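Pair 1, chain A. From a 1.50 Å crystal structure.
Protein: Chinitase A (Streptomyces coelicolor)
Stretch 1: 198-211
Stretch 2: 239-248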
# COMPACT_ATOMS: atom_id res chain seq x y z
N THR A 198 11.97 14.79 -0.66
CA THR A 198 13.12 14.97 0.22
C THR A 198 13.16 13.85 1.27
O THR A 198 12.10 13.30 1.63
CB THR A 198 13.06 16.32 0.97
OG1 THR A 198 11.89 16.39 1.81
CG2 THR A 198 13.08 17.54 0.01
N VAL A 199 14.35 13.52 1.78
CA VAL A 199 14.44 12.50 2.82
C VAL A 199 13.62 12.93 4.05
O VAL A 199 12.95 12.09 4.68
CB VAL A 199 15.91 12.20 3.19
CG1 VAL A 199 16.53 13.36 3.83
CG2 VAL A 199 15.99 11.02 4.18
N ASP A 200 13.60 14.22 4.40
CA ASP A 200 12.91 14.69 5.60
C ASP A 200 11.38 14.52 5.50
O ASP A 200 10.70 14.30 6.49
CB ASP A 200 13.18 16.20 5.84
CG ASP A 200 14.54 16.50 6.46
OD1 ASP A 200 15.22 15.59 6.98
OD2 ASP A 200 14.87 17.71 6.42
N PHE A 201 10.84 14.64 4.28
CA PHE A 201 9.38 14.41 4.13
C PHE A 201 9.07 12.98 4.54
O PHE A 201 8.05 12.74 5.21
CB PHE A 201 9.03 14.60 2.67
CG PHE A 201 7.54 14.74 2.37
CD1 PHE A 201 6.83 15.90 2.69
CD2 PHE A 201 6.89 13.70 1.69
CE1 PHE A 201 5.46 16.02 2.31
CE2 PHE A 201 5.52 13.84 1.32
CZ PHE A 201 4.82 14.96 1.60
N LEU A 202 9.92 12.04 4.15
CA LEU A 202 9.70 10.64 4.53
C LEU A 202 9.81 10.44 6.03
O LEU A 202 8.95 9.85 6.68
CB LEU A 202 10.66 9.71 3.78
CG LEU A 202 10.66 9.88 2.25
CD1 LEU A 202 11.59 8.89 1.59
CD2 LEU A 202 9.22 9.72 1.68
N THR A 203 10.93 10.91 6.60
CA THR A 203 11.16 10.60 8.02
C THR A 203 10.26 11.37 8.97
O THR A 203 9.76 10.79 9.96
CB THR A 203 12.67 10.84 8.39
OG1 THR A 203 13.00 12.21 8.10
CG2 THR A 203 13.57 9.94 7.58
N ALA A 204 10.07 12.67 8.71
CA ALA A 204 9.25 13.49 9.58
C ALA A 204 7.76 13.14 9.56
O ALA A 204 7.06 13.31 10.57
CB ALA A 204 9.49 14.98 9.30
N LEU A 205 7.26 12.71 8.39
CA LEU A 205 5.85 12.29 8.32
C LEU A 205 5.69 10.86 8.83
O LEU A 205 4.67 10.58 9.49
CB LEU A 205 5.32 12.42 6.88
CG LEU A 205 4.81 13.82 6.52
CD1 LEU A 205 5.87 14.91 6.60
CD2 LEU A 205 4.24 13.78 5.09
N ALA A 206 6.63 9.95 8.54
CA ALA A 206 6.56 8.60 9.14
C ALA A 206 6.57 8.68 10.66
O ALA A 206 5.87 7.93 11.34
CB ALA A 206 7.69 7.73 8.64
N CYS A 207 7.33 9.63 11.19
CA CYS A 207 7.38 9.84 12.65
C CYS A 207 5.99 10.07 13.26
O CYS A 207 5.72 9.66 14.40
CB CYS A 207 8.28 11.09 12.87
SG CYS A 207 8.40 11.67 14.56
N ILE A 208 5.09 10.75 12.55
CA ILE A 208 3.76 11.01 13.12
C ILE A 208 3.07 9.64 13.39
O ILE A 208 2.39 9.47 14.41
CB ILE A 208 2.86 11.83 12.14
CG1 ILE A 208 3.50 13.18 11.80
CG2 ILE A 208 1.46 12.04 12.72
CD1 ILE A 208 2.78 13.88 10.66
N GLN A 209 3.23 8.70 12.45
CA GLN A 209 2.65 7.35 12.63
C GLN A 209 3.35 6.58 13.75
O GLN A 209 2.67 5.96 14.60
CB GLN A 209 2.76 6.58 11.31
CG GLN A 209 1.90 7.23 10.23
CD GLN A 209 2.13 6.67 8.84
OE1 GLN A 209 2.36 5.48 8.66
NE2 GLN A 209 2.06 7.56 7.85
N LEU A 210 4.68 6.62 13.76
CA LEU A 210 5.49 5.87 14.73
C LEU A 210 5.32 6.38 16.16
O LEU A 210 5.49 5.59 17.10
CB LEU A 210 6.97 5.85 14.33
CG LEU A 210 7.27 5.19 12.97
CD1 LEU A 210 8.59 5.69 12.39
CD2 LEU A 210 7.27 3.64 13.17
N GLU A 211 5.04 7.67 16.30
CA GLU A 211 4.78 8.27 17.62
C GLU A 211 3.29 8.30 17.95
O GLU A 211 2.92 8.72 19.07
CB GLU A 211 5.38 9.70 17.71
CG GLU A 211 6.90 9.71 17.54
CD GLU A 211 7.50 11.12 17.75
OE1 GLU A 211 6.74 12.13 17.73
OE2 GLU A 211 8.76 11.17 17.93
N VAL A 239 17.59 7.83 -1.71
CA VAL A 239 16.84 8.66 -0.74
C VAL A 239 15.89 7.78 0.11
O VAL A 239 15.76 7.97 1.33
CB VAL A 239 16.07 9.82 -1.42
CG1 VAL A 239 15.14 10.55 -0.42
CG2 VAL A 239 17.07 10.82 -2.09
N VAL A 240 15.18 6.86 -0.54
CA VAL A 240 14.35 5.93 0.21
C VAL A 240 15.23 5.16 1.22
O VAL A 240 14.85 5.00 2.40
CB VAL A 240 13.63 4.88 -0.70
CG1 VAL A 240 12.75 3.96 0.15
CG2 VAL A 240 12.82 5.60 -1.80
N ASN A 241 16.36 4.65 0.75
CA ASN A 241 17.26 3.84 1.63
C ASN A 241 17.80 4.69 2.77
O ASN A 241 17.90 4.20 3.88
CB ASN A 241 18.39 3.22 0.80
CG ASN A 241 17.86 2.25 -0.23
OD1 ASN A 241 16.74 1.74 -0.10
ND2 ASN A 241 18.68 1.94 -1.25
N ALA A 242 18.11 5.97 2.49
CA ALA A 242 18.52 6.86 3.58
C ALA A 242 17.42 7.04 4.62
O ALA A 242 17.69 7.03 5.84
CB ALA A 242 18.97 8.18 3.03
N ALA A 243 16.19 7.24 4.17
CA ALA A 243 15.10 7.41 5.12
C ALA A 243 14.92 6.14 5.98
O ALA A 243 14.64 6.20 7.17
CB ALA A 243 13.78 7.74 4.36
N LEU A 244 15.00 4.98 5.32
CA LEU A 244 14.92 3.70 6.05
C LEU A 244 16.03 3.62 7.11
O LEU A 244 15.74 3.23 8.23
CB LEU A 244 15.02 2.52 5.07
CG LEU A 244 13.80 2.37 4.13
CD1 LEU A 244 14.23 1.34 3.07
CD2 LEU A 244 12.57 1.91 4.90
N ASP A 245 17.25 3.98 6.70
CA ASP A 245 18.40 3.99 7.64
C ASP A 245 18.12 4.95 8.78
O ASP A 245 18.43 4.67 9.95
CB ASP A 245 19.67 4.42 6.92
CG ASP A 245 20.19 3.36 5.97
OD1 ASP A 245 19.66 2.22 5.99
OD2 ASP A 245 21.12 3.73 5.23
N CYS A 246 17.61 6.13 8.45
CA CYS A 246 17.42 7.14 9.49
C CYS A 246 16.45 6.65 10.56
O CYS A 246 16.71 6.73 11.80
CB CYS A 246 16.96 8.44 8.82
SG CYS A 246 16.55 9.79 9.97
N LEU A 247 15.33 6.09 10.11
CA LEU A 247 14.29 5.63 11.05
C LEU A 247 14.75 4.38 11.80
O LEU A 247 14.45 4.26 12.98
CB LEU A 247 13.00 5.30 10.27
CG LEU A 247 12.31 6.58 9.74
CD1 LEU A 247 11.26 6.20 8.62
CD2 LEU A 247 11.62 7.36 10.83
N THR A 248 15.43 3.45 11.12
CA THR A 248 15.74 2.14 11.76
C THR A 248 17.02 2.15 12.61
O THR A 248 17.10 1.38 13.57
CB THR A 248 15.85 0.99 10.72
OG1 THR A 248 16.90 1.25 9.79
CG2 THR A 248 14.49 0.80 9.98

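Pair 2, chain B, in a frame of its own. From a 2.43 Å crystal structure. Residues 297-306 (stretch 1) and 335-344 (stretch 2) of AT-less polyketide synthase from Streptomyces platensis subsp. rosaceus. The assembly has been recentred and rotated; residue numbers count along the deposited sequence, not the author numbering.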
# COMPACT_ATOMS: atom_id res chain seq x y z
N GLN B 297 -21.93 8.39 -10.43
CA GLN B 297 -20.65 8.85 -9.92
C GLN B 297 -20.84 10.09 -9.06
O GLN B 297 -20.22 10.23 -8.01
CB GLN B 297 -19.69 9.15 -11.07
CG GLN B 297 -19.30 7.92 -11.87
CD GLN B 297 -18.28 8.23 -12.94
OE1 GLN B 297 -17.79 9.36 -13.04
NE2 GLN B 297 -17.94 7.23 -13.75
N ALA B 298 -21.70 11.00 -9.52
CA ALA B 298 -21.99 12.21 -8.77
C ALA B 298 -22.64 11.87 -7.43
O ALA B 298 -22.36 12.51 -6.42
CB ALA B 298 -22.89 13.13 -9.58
N ALA B 299 -23.49 10.85 -7.44
CA ALA B 299 -24.21 10.46 -6.24
C ALA B 299 -23.27 9.87 -5.19
O ALA B 299 -23.36 10.22 -4.01
CB ALA B 299 -25.30 9.46 -6.58
N VAL B 300 -22.37 8.99 -5.61
CA VAL B 300 -21.47 8.33 -4.67
C VAL B 300 -20.48 9.34 -4.09
O VAL B 300 -20.08 9.23 -2.93
CB VAL B 300 -20.72 7.14 -5.33
CG1 VAL B 300 -19.67 7.61 -6.32
CG2 VAL B 300 -20.08 6.26 -4.26
N ILE B 301 -20.10 10.33 -4.88
CA ILE B 301 -19.18 11.37 -4.44
C ILE B 301 -19.84 12.28 -3.41
O ILE B 301 -19.24 12.62 -2.39
CB ILE B 301 -18.66 12.19 -5.63
CG1 ILE B 301 -17.72 11.34 -6.48
CG2 ILE B 301 -17.93 13.43 -5.15
CD1 ILE B 301 -17.44 11.92 -7.84
N ARG B 302 -21.09 12.66 -3.66
CA ARG B 302 -21.85 13.47 -2.71
C ARG B 302 -22.12 12.70 -1.42
O ARG B 302 -22.07 13.27 -0.33
CB ARG B 302 -23.17 13.94 -3.31
CG ARG B 302 -23.04 14.97 -4.42
CD ARG B 302 -24.41 15.56 -4.76
NE ARG B 302 -24.61 15.70 -6.19
CZ ARG B 302 -25.32 14.86 -6.94
NH1 ARG B 302 -25.91 13.81 -6.38
NH2 ARG B 302 -25.45 15.07 -8.24
N SER B 303 -22.42 11.41 -1.55
CA SER B 303 -22.72 10.58 -0.39
C SER B 303 -21.53 10.50 0.55
O SER B 303 -21.68 10.55 1.77
CB SER B 303 -23.14 9.18 -0.83
OG SER B 303 -24.27 9.23 -1.67
N ALA B 304 -20.34 10.38 -0.03
CA ALA B 304 -19.11 10.31 0.75
C ALA B 304 -18.86 11.65 1.43
O ALA B 304 -18.46 11.70 2.60
CB ALA B 304 -17.93 9.92 -0.12
N TRP B 305 -19.10 12.73 0.70
CA TRP B 305 -18.95 14.08 1.23
C TRP B 305 -19.88 14.32 2.42
O TRP B 305 -19.45 14.85 3.45
CB TRP B 305 -19.22 15.12 0.14
CG TRP B 305 -18.13 15.22 -0.88
CD1 TRP B 305 -16.91 14.61 -0.84
CD2 TRP B 305 -18.16 15.98 -2.09
NE1 TRP B 305 -16.18 14.94 -1.95
CE2 TRP B 305 -16.92 15.78 -2.74
CE3 TRP B 305 -19.11 16.81 -2.70
CZ2 TRP B 305 -16.61 16.39 -3.95
CZ3 TRP B 305 -18.80 17.40 -3.91
CH2 TRP B 305 -17.56 17.19 -4.52
N ARG B 306 -21.14 13.91 2.29
CA ARG B 306 -22.11 14.10 3.36
C ARG B 306 -21.71 13.31 4.60
O ARG B 306 -21.79 13.81 5.72
CB ARG B 306 -23.51 13.69 2.90
N GLY B 335 -19.40 13.86 -13.95
CA GLY B 335 -19.84 13.36 -12.65
C GLY B 335 -19.36 14.24 -11.52
O GLY B 335 -20.11 14.56 -10.60
N LEU B 336 -18.09 14.63 -11.58
CA LEU B 336 -17.50 15.49 -10.57
C LEU B 336 -18.14 16.87 -10.57
O LEU B 336 -18.40 17.44 -9.51
CB LEU B 336 -15.99 15.61 -10.79
CG LEU B 336 -15.15 14.43 -10.31
CD1 LEU B 336 -13.77 14.47 -10.94
CD2 LEU B 336 -15.04 14.46 -8.80
N ASN B 337 -18.39 17.41 -11.76
CA ASN B 337 -19.03 18.72 -11.89
C ASN B 337 -20.41 18.74 -11.24
O ASN B 337 -20.76 19.69 -10.54
CB ASN B 337 -19.15 19.12 -13.36
CG ASN B 337 -17.81 19.48 -13.98
OD1 ASN B 337 -16.81 19.60 -13.28
ND2 ASN B 337 -17.80 19.67 -15.29
N ALA B 338 -21.18 17.69 -11.49
CA ALA B 338 -22.51 17.56 -10.91
C ALA B 338 -22.43 17.46 -9.39
O ALA B 338 -23.32 17.93 -8.68
CB ALA B 338 -23.23 16.35 -11.49
N ALA B 339 -21.37 16.83 -8.89
CA ALA B 339 -21.16 16.69 -7.46
C ALA B 339 -20.92 18.05 -6.80
O ALA B 339 -21.61 18.41 -5.84
CB ALA B 339 -19.99 15.77 -7.18
N PHE B 340 -19.96 18.80 -7.33
CA PHE B 340 -19.60 20.10 -6.77
C PHE B 340 -20.71 21.14 -6.94
O PHE B 340 -20.84 22.04 -6.11
CB PHE B 340 -18.31 20.61 -7.41
CG PHE B 340 -17.06 20.03 -6.82
CD1 PHE B 340 -16.49 20.59 -5.68
CD2 PHE B 340 -16.44 18.94 -7.41
CE1 PHE B 340 -15.34 20.06 -5.14
CE2 PHE B 340 -15.28 18.41 -6.86
CZ PHE B 340 -14.73 18.97 -5.73
N ALA B 341 -21.50 21.01 -8.00
CA ALA B 341 -22.51 22.01 -8.33
C ALA B 341 -23.62 22.09 -7.29
O ALA B 341 -24.34 23.08 -7.22
CB ALA B 341 -23.11 21.72 -9.70
N GLU B 342 -23.75 21.05 -6.47
CA GLU B 342 -24.77 21.03 -5.43
C GLU B 342 -24.35 21.80 -4.19
O GLU B 342 -25.10 21.87 -3.21
CB GLU B 342 -25.12 19.58 -5.05
CG GLU B 342 -26.01 18.88 -6.06
CD GLU B 342 -27.35 19.57 -6.23
OE1 GLU B 342 -27.87 20.11 -5.23
OE2 GLU B 342 -27.89 19.56 -7.35
N PHE B 343 -23.15 22.38 -4.22
CA PHE B 343 -22.61 23.05 -3.05
C PHE B 343 -22.02 24.42 -3.37
O PHE B 343 -22.26 25.39 -2.64
CB PHE B 343 -21.55 22.18 -2.38
CG PHE B 343 -22.08 20.86 -1.89
CD1 PHE B 343 -22.68 20.76 -0.64
CD2 PHE B 343 -21.98 19.72 -2.67
CE1 PHE B 343 -23.17 19.55 -0.19
CE2 PHE B 343 -22.46 18.50 -2.22
CZ PHE B 343 -23.06 18.42 -0.98
N THR B 344 -21.25 24.50 -4.45
CA THR B 344 -20.64 25.77 -4.85
C THR B 344 -20.64 25.96 -6.36
O THR B 344 -20.62 24.99 -7.12
CB THR B 344 -19.19 25.89 -4.34
OG1 THR B 344 -18.49 24.67 -4.59
CG2 THR B 344 -19.16 26.21 -2.86

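Pair 1 and pair 2 each bring two helices together with their N-to-C directions roughly aligned. The angle between axes is 35° in pair 1 and 44° in pair 2, and the sign of the crossing is the same. The axes approach to 9.0 Å in pair 1 and 7.9 Å in pair 2. The central 14 residues superpose with an RMSD of 0.6 Å. Neither pair has a hydrogen bond across the stretches, so the contact rests mainly on side-chain packing.

The centre of both is an alanine. Ala243(A) matches Ala339(B), and their CA atoms fall 0.2 Å apart. A methyl group lets the opposing helix come close. In pair 1, Ala243(A) CB lies 3.7 Å from Leu202(A) CD1 and 4.0 Å from Val199(A) CG2. In pair 2, Ala339(B) is a knob among Ala298(B), Ile301(B), Arg302(B) and Trp305(B).

Leu202(A) matches Ile301(B). Both point toward the other helix, and their side-chain centres differ by only 0.6 Å. Ile301(B) CG2 lies 3.7 Å from Ala339(B) CB, and Ile301(B) CD1 reaches Leu336(B) CD2 at 3.6 Å. Leu336(B) starts away from the partner helix, but its end comes nearer. Its match, Val240(A), also starts away and is shorter; Leu202(A) CD1 is 4.3 Å from Val240(A) CA.

At the next pair of positions, pair 1 is bulkier on both helices. Val199(A) matches Ala298(B), and Val239(A) matches Gly335(B). Pair 1 has two valines here, with Val199(A) CB 4.0 Å from Val239(A) CG1. Pair 2 has an alanine and a glycine, and the backbones draw in: Ala298(B) CA and Gly335(B) CA are 4.6 Å apart. Ala298(B) CB rests 3.3 Å from Gly335(B) O. An ideal CB on Gly335(B) would sit a tight 3.1 Å from Gln297(B) OE1. Ala242(A) and Ala338(B) also match. Ala338(B) CB meets Ala298(B) CB at 3.8 Å, while Ala242(A) CB is 4.3 Å from Val199(A) CG2.

Thr203(A) matches Arg302(B). The threonine is short and buried; its CG2 packs 3.8 Å from Ala243(A) CA and 3.8 Å from Cys246(A) SG. The arginine leaves its CA sideways, but its end comes nearer to the other stretch. Its NE lies 3.6 Å from Ala338(B) O, with that oxygen near the guanidinium plane, and 3.5 Å from Glu342(B) CG. Glu342(B) is the match of Cys246(A).

The largest difference in size is Ala206(A) against Trp305(B). In pair 1 the small residue leaves the filling to Leu247(A), whose CD1 is 3.9 Å from Ala206(A) CB. Leu247(A) has no matched counterpart. In pair 2 the tryptophan fills the space from the first helix. Its edge meets the face of Phe340(B), with Trp305(B) CH2 3.5 Å from Phe340(B) CE2. Phe340(B) matches Leu244(A), which points away and makes no contact with stretch 1.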